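Local coordinates for AP endonuclease, family protein 2 (Mycobacterium smegmatis, PDB 5TNV), which binds magnesium in a xylose isomerase-like TIM barrel and may act as an endonuclease, at residues Ala30-Gly35 / Asp70-Trp75. Numbering follows the deposited sequence.
Sequences AANMLG and DPTDAW
Met-33 and Trp-75 meet where two neighbouring parallel strands of a TIM barrel run out into their C-terminal loops. The thioether chain, bent at both chi2 (-66°) and chi3 (-76°), curls its methyl over the indole: CE lies 3.6 Å from the centroid of the Trp-75 six-membered ring, a CH-pi contact almost on the ring normal. SD stands farther off above the same ring, adding a longer Met-aromatic contact. Leu-58 of helix 51-63 touches both side chains, and Trp-75 NE1 is hydrogen-bonded to Gln-57 on that helix.

Toward the barrel interior, the Thr-72 and Asn-32 side chains cross at about a right angle, bringing Thr-72 CG2 to 3.1 Å from Asn-32 OD1, a tight contact that is not a hydrogen bond. The hydrogen bond of Asn-32 OD1 comes instead from Leu-34 N, at 2.9 Å, closing an Asx turn as strand 29-32 ends. Thr-72 OG1 is gripped twice within its own loop, donating to Pro-71 O and accepting from Ala-74 N in an ST turn, while Leu-34 CB packs on Ala-74 CB.

Two backbone hydrogen bonds hold the strand ends in parallel register: Asp-70 N to Ala-31 O, nearly straight at 171°, and Met-33 N to Asp-70 O. Asp-70 OD1 accepts from Thr-72 N, forming a second Asx turn, and its OD2 is hydrogen-bonded to Ser-102 OG and Ser-104 OG, so both oxygens of the buried carboxylate have partners.

The side chain of Asn-32 lies about 4 Å from that of His-252, a magnesium ligand. Successive side-chain-to-backbone turns thus fix both loops beside the metal pocket, with an apolar layer against the outer helix.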
ATOM      1  N   ALA A  30      -8.362  15.096 -13.221  1.00  5.08           N
ATOM      2  CA  ALA A  30      -7.203  15.316 -14.078  1.00  5.14           C
ATOM      3  C   ALA A  30      -5.932  14.675 -13.579  1.00  4.95           C
ATOM      4  O   ALA A  30      -5.667  14.654 -12.376  1.00  8.24           O
ATOM      5  CB  ALA A  30      -6.931  16.807 -14.187  1.00  5.94           C
ATOM      6  N   ALA A  31      -5.120  14.165 -14.501  1.00  4.28           N
ATOM      7  CA  ALA A  31      -3.747  13.778 -14.191  1.00  4.07           C
ATOM      8  C   ALA A  31      -2.860  15.002 -14.130  1.00  3.92           C
ATOM      9  O   ALA A  31      -2.717  15.729 -15.146  1.00  4.70           O
ATOM     10  CB  ALA A  31      -3.190  12.815 -15.213  1.00  4.67           C
ATOM     11  N   ASN A  32      -2.220  15.264 -13.019  1.00  4.33           N
ATOM     12  CA  ASN A  32      -1.228  16.345 -12.925  1.00  4.68           C
ATOM     13  C   ASN A  32       0.022  15.935 -13.665  1.00  5.66           C
ATOM     14  O   ASN A  32       0.511  14.844 -13.412  1.00  7.87           O
ATOM     15  CB  ASN A  32      -0.934  16.598 -11.443  1.00  5.87           C
ATOM     16  CG  ASN A  32      -0.093  17.798 -11.143  1.00  6.01           C
ATOM     17  OD1 ASN A  32       1.080  17.778 -11.528  1.00  6.72           O
ATOM     18  ND2 ASN A  32      -0.605  18.812 -10.483  1.00  8.14           N
ATOM     19  N   MET A  33       0.551  16.778 -14.575  1.00  4.62           N
ATOM     20  CA  MET A  33       1.693  16.431 -15.421  1.00  4.67           C
ATOM     21  C   MET A  33       3.060  16.770 -14.815  1.00  4.77           C
ATOM     22  O   MET A  33       4.070  16.544 -15.475  1.00  5.40           O
ATOM     23  CB  MET A  33       1.550  17.138 -16.779  1.00  4.82           C
ATOM     24  CG  MET A  33       0.298  16.702 -17.539  1.00  5.29           C
ATOM     25  SD  MET A  33       0.286  14.970 -18.068  1.00  5.40           S
ATOM     26  CE  MET A  33       1.409  15.056 -19.469  1.00  6.89           C
ATOM     27  N   LEU A  34       3.116  17.251 -13.575  1.00  5.53           N
ATOM     28  CA  LEU A  34       4.406  17.733 -13.054  1.00  6.61           C
ATOM     29  C   LEU A  34       5.412  16.564 -12.997  1.00  5.49           C
ATOM     30  O   LEU A  34       6.632  16.839 -13.143  1.00  5.82           O
ATOM     31  CB  LEU A  34       4.260  18.472 -11.776  1.00 10.50           C
ATOM     32  CG  LEU A  34       4.085  17.882 -10.496  1.00 15.62           C
ATOM     33  CD1 LEU A  34       5.386  17.366  -9.882  1.00 14.96           C
ATOM     34  CD2 LEU A  34       3.667  18.991  -9.522  1.00 20.60           C
ATOM     35  N   GLY A  35       4.998  15.317 -12.816  1.00  5.68           N
ATOM     36  CA  GLY A  35       5.930  14.241 -12.744  1.00  6.39           C
ATOM     37  C   GLY A  35       6.724  14.011 -13.994  1.00  6.02           C
ATOM     38  O   GLY A  35       7.788  13.347 -13.932  1.00  7.75           O
ATOM     39  N   ASP A  70      -3.984  18.142 -16.117  1.00  3.96           N
ATOM     40  CA  ASP A  70      -3.597  19.477 -15.659  1.00  3.70           C
ATOM     41  C   ASP A  70      -2.129  19.583 -16.037  1.00  3.72           C
ATOM     42  O   ASP A  70      -1.301  18.879 -15.497  1.00  4.09           O
ATOM     43  CB  ASP A  70      -3.841  19.665 -14.188  1.00  4.35           C
ATOM     44  CG  ASP A  70      -3.462  21.034 -13.655  1.00  3.79           C
ATOM     45  OD1 ASP A  70      -2.457  21.621 -14.115  1.00  4.21           O
ATOM     46  OD2 ASP A  70      -4.216  21.512 -12.743  1.00  4.58           O
ATOM     47  N   PRO A  71      -1.796  20.443 -17.037  1.00  4.00           N
ATOM     48  CA  PRO A  71      -0.403  20.469 -17.518  1.00  4.49           C
ATOM     49  C   PRO A  71       0.571  21.054 -16.493  1.00  4.09           C
ATOM     50  O   PRO A  71       1.779  20.917 -16.695  1.00  4.66           O
ATOM     51  CB  PRO A  71      -0.497  21.378 -18.747  1.00  5.10           C
ATOM     52  CG  PRO A  71      -1.604  22.327 -18.399  1.00  5.12           C
ATOM     53  CD  PRO A  71      -2.633  21.437 -17.718  1.00  4.63           C
ATOM     54  N   THR A  72       0.067  21.715 -15.478  1.00  4.45           N
ATOM     55  CA  THR A  72       0.896  22.522 -14.557  1.00  4.46           C
ATOM     56  C   THR A  72       1.617  23.589 -15.345  1.00  4.45           C
ATOM     57  O   THR A  72       1.237  23.900 -16.482  1.00  4.92           O
ATOM     58  CB  THR A  72       1.788  21.682 -13.626  1.00  4.52           C
ATOM     59  OG1 THR A  72       2.999  21.230 -14.305  1.00  4.80           O
ATOM     60  CG2 THR A  72       1.061  20.503 -13.045  1.00  5.42           C
ATOM     61  N   ASP A  73       2.650  24.195 -14.752  1.00  4.43           N
ATOM     62  CA  ASP A  73       3.643  25.025 -15.411  1.00  4.87           C
ATOM     63  C   ASP A  73       5.014  24.399 -15.315  1.00  5.10           C
ATOM     64  O   ASP A  73       6.016  25.043 -15.712  1.00  6.82           O
ATOM     65  CB  ASP A  73       3.677  26.458 -14.859  1.00  6.17           C
ATOM     66  CG  ASP A  73       4.059  26.540 -13.422  1.00  6.37           C
ATOM     67  OD1 ASP A  73       4.275  25.492 -12.817  1.00  6.45           O
ATOM     68  OD2 ASP A  73       4.127  27.660 -12.862  1.00  9.56           O
ATOM     69  N   ALA A  74       5.126  23.137 -14.894  1.00  5.11           N
ATOM     70  CA  ALA A  74       6.408  22.442 -14.695  1.00  5.58           C
ATOM     71  C   ALA A  74       6.721  21.445 -15.808  1.00  5.20           C
ATOM     72  O   ALA A  74       7.752  20.751 -15.722  1.00  6.06           O
ATOM     73  CB  ALA A  74       6.358  21.764 -13.328  1.00  6.83           C
ATOM     74  N   TRP A  75       5.868  21.383 -16.808  1.00  5.22           N
ATOM     75  CA  TRP A  75       5.972  20.491 -17.972  1.00  4.93           C
ATOM     76  C   TRP A  75       6.051  21.434 -19.180  1.00  4.87           C
ATOM     77  O   TRP A  75       6.888  22.370 -19.196  1.00  6.08           O
ATOM     78  CB  TRP A  75       4.868  19.440 -17.944  1.00  5.04           C
ATOM     79  CG  TRP A  75       4.786  18.541 -19.135  1.00  4.55           C
ATOM     80  CD1 TRP A  75       5.760  17.738 -19.637  1.00  4.84           C
ATOM     81  CD2 TRP A  75       3.667  18.378 -19.988  1.00  4.54           C
ATOM     82  NE1 TRP A  75       5.319  17.076 -20.750  1.00  5.00           N
ATOM     83  CE2 TRP A  75       4.031  17.459 -20.991  1.00  4.70           C
ATOM     84  CE3 TRP A  75       2.358  18.903 -20.037  1.00  5.17           C
ATOM     85  CZ2 TRP A  75       3.160  17.071 -22.017  1.00  5.03           C
ATOM     86  CZ3 TRP A  75       1.505  18.532 -21.042  1.00  5.56           C
ATOM     87  CH2 TRP A  75       1.905  17.614 -22.022  1.00  5.83           C
TER